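Local atomic coordinates of aminopeptidase C (PDB entry 4K7C), a protein that probably acts as a papain-like cysteine aminopeptidase, removing amino acids from the N-termini of peptides. Residues G330-N335 with G395-S400. Sequence-based numbering, arbitrary orientation.
Sequences GILDTN and GYFVAS
The CA of G330 sits over the centre of the F397 ring, 3.4 Å from its centroid and only 5° off the normal, a CH-pi contact. A side chain here would run into F397 CD1, and phi is positive (70°), so glycine suits on both counts. At the ring edge, L332 brings CD2 to 4.0 Å from F397 CD2, the two side chains crossing at about a right angle, while L332 CB rests on the small CB of A399. On the sheet face opposite L332 and A399, I331 and V398 only approach, CG1 to CG1 at 4.4 Å. Between the two faces the strands run parallel: V398 N donates to G330 O, L332 N to V398 O and S400 N to L332 O, all nearly along the C=O axes. This short ladder belongs to the beta-rich part of the papain-like fold; strand 377-384 flanks 396-400 on its other side, and G330 and I331 form a G1 bulge against strand 325-326. Where the ladder ends, the short S400 hydroxyl can donate to D333 OD1 (2.8 Å) while accepting from W403 N as N-cap of helix 401-407. D333 OD1 takes S400 OG and, in an Asx turn, N335 N, both from above the carboxylate plane, leaving OD2 for S44 OG.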
loop_
_atom_site.group_PDB
_atom_site.type_symbol
_atom_site.label_atom_id
_atom_site.label_comp_id
_atom_site.label_asym_id
_atom_site.label_seq_id
_atom_site.Cartn_x
_atom_site.Cartn_y
_atom_site.Cartn_z
ATOM N N GLY A 330 4.991 -17.680 -15.370
ATOM C CA GLY A 330 4.361 -18.928 -15.890
ATOM C C GLY A 330 5.076 -19.652 -16.987
ATOM O O GLY A 330 4.453 -20.187 -17.858
ATOM N N ILE A 331 6.391 -19.743 -16.846
ATOM C CA ILE A 331 7.190 -20.435 -17.810
ATOM C C ILE A 331 7.763 -21.696 -17.148
ATOM O O ILE A 331 8.457 -21.626 -16.086
ATOM C CB ILE A 331 8.355 -19.514 -18.272
ATOM C CG1 ILE A 331 7.863 -18.283 -18.997
ATOM C CG2 ILE A 331 9.288 -20.313 -19.188
ATOM C CD1 ILE A 331 8.888 -17.209 -19.271
ATOM N N LEU A 332 7.463 -22.843 -17.772
ATOM C CA LEU A 332 7.918 -24.122 -17.327
ATOM C C LEU A 332 8.865 -24.607 -18.448
ATOM O O LEU A 332 8.410 -25.059 -19.497
ATOM C CB LEU A 332 6.718 -25.067 -17.179
ATOM C CG LEU A 332 5.491 -24.624 -16.378
ATOM C CD1 LEU A 332 4.362 -25.661 -16.224
ATOM C CD2 LEU A 332 5.921 -24.173 -15.019
ATOM N N ASP A 333 10.166 -24.480 -18.267
ATOM C CA ASP A 333 11.097 -24.740 -19.337
ATOM C C ASP A 333 12.395 -25.144 -18.626
ATOM O O ASP A 333 12.874 -24.471 -17.684
ATOM C CB ASP A 333 11.298 -23.508 -20.292
ATOM C CG ASP A 333 12.221 -23.784 -21.485
ATOM O OD1 ASP A 333 12.681 -24.979 -21.684
ATOM O OD2 ASP A 333 12.513 -22.762 -22.189
ATOM N N THR A 334 12.941 -26.291 -19.065
ATOM C CA THR A 334 14.261 -26.736 -18.639
ATOM C C THR A 334 15.338 -25.640 -18.862
ATOM O O THR A 334 16.329 -25.662 -18.184
ATOM C CB THR A 334 14.680 -27.999 -19.375
ATOM O OG1 THR A 334 14.569 -27.770 -20.764
ATOM C CG2 THR A 334 13.844 -29.162 -18.975
ATOM N N ASN A 335 15.109 -24.701 -19.783
ATOM C CA ASN A 335 16.055 -23.609 -20.057
ATOM C C ASN A 335 15.789 -22.300 -19.281
ATOM O O ASN A 335 16.609 -21.348 -19.440
ATOM C CB ASN A 335 16.177 -23.287 -21.595
ATOM C CG ASN A 335 16.694 -24.469 -22.399
ATOM O OD1 ASN A 335 16.219 -24.747 -23.588
ATOM N ND2 ASN A 335 17.633 -25.164 -21.840
ATOM N N GLY A 395 -3.283 -15.949 -16.244
ATOM C CA GLY A 395 -3.379 -17.230 -15.522
ATOM C C GLY A 395 -3.033 -18.516 -16.278
ATOM O O GLY A 395 -3.019 -19.555 -15.707
ATOM N N TYR A 396 -2.644 -18.367 -17.537
ATOM C CA TYR A 396 -2.137 -19.455 -18.351
ATOM C C TYR A 396 -0.605 -19.506 -18.360
ATOM O O TYR A 396 0.101 -18.461 -18.383
ATOM C CB TYR A 396 -2.651 -19.319 -19.772
ATOM C CG TYR A 396 -4.149 -19.643 -19.919
ATOM C CD1 TYR A 396 -4.532 -20.919 -20.257
ATOM C CD2 TYR A 396 -5.162 -18.689 -19.632
ATOM C CE1 TYR A 396 -5.871 -21.248 -20.359
ATOM C CE2 TYR A 396 -6.469 -18.986 -19.714
ATOM C CZ TYR A 396 -6.857 -20.274 -20.096
ATOM O OH TYR A 396 -8.213 -20.575 -20.176
ATOM N N PHE A 397 -0.110 -20.723 -18.322
ATOM C CA PHE A 397 1.334 -21.009 -18.260
ATOM C C PHE A 397 1.723 -21.596 -19.649
ATOM O O PHE A 397 0.838 -21.905 -20.465
ATOM C CB PHE A 397 1.608 -21.977 -17.130
ATOM C CG PHE A 397 1.798 -21.354 -15.759
ATOM C CD1 PHE A 397 1.117 -20.257 -15.360
ATOM C CD2 PHE A 397 2.612 -21.991 -14.839
ATOM C CE1 PHE A 397 1.290 -19.714 -14.092
ATOM C CE2 PHE A 397 2.803 -21.454 -13.601
ATOM C CZ PHE A 397 2.145 -20.307 -13.237
ATOM N N VAL A 398 3.025 -21.740 -19.886
ATOM C CA VAL A 398 3.538 -22.347 -21.091
ATOM C C VAL A 398 4.625 -23.314 -20.650
ATOM O O VAL A 398 5.473 -22.970 -19.756
ATOM C CB VAL A 398 3.980 -21.322 -22.104
ATOM C CG1 VAL A 398 4.907 -20.310 -21.464
ATOM C CG2 VAL A 398 4.656 -22.007 -23.289
ATOM N N ALA A 399 4.637 -24.545 -21.231
ATOM C CA ALA A 399 5.602 -25.567 -20.842
ATOM C C ALA A 399 6.333 -25.979 -22.099
ATOM O O ALA A 399 5.670 -26.235 -23.147
ATOM C CB ALA A 399 4.945 -26.790 -20.269
ATOM N N SER A 400 7.670 -25.980 -22.046
ATOM C CA SER A 400 8.434 -26.405 -23.186
ATOM C C SER A 400 8.269 -27.942 -23.332
ATOM O O SER A 400 7.975 -28.661 -22.371
ATOM C CB SER A 400 9.959 -26.046 -23.083
ATOM O OG SER A 400 10.594 -26.818 -22.096
#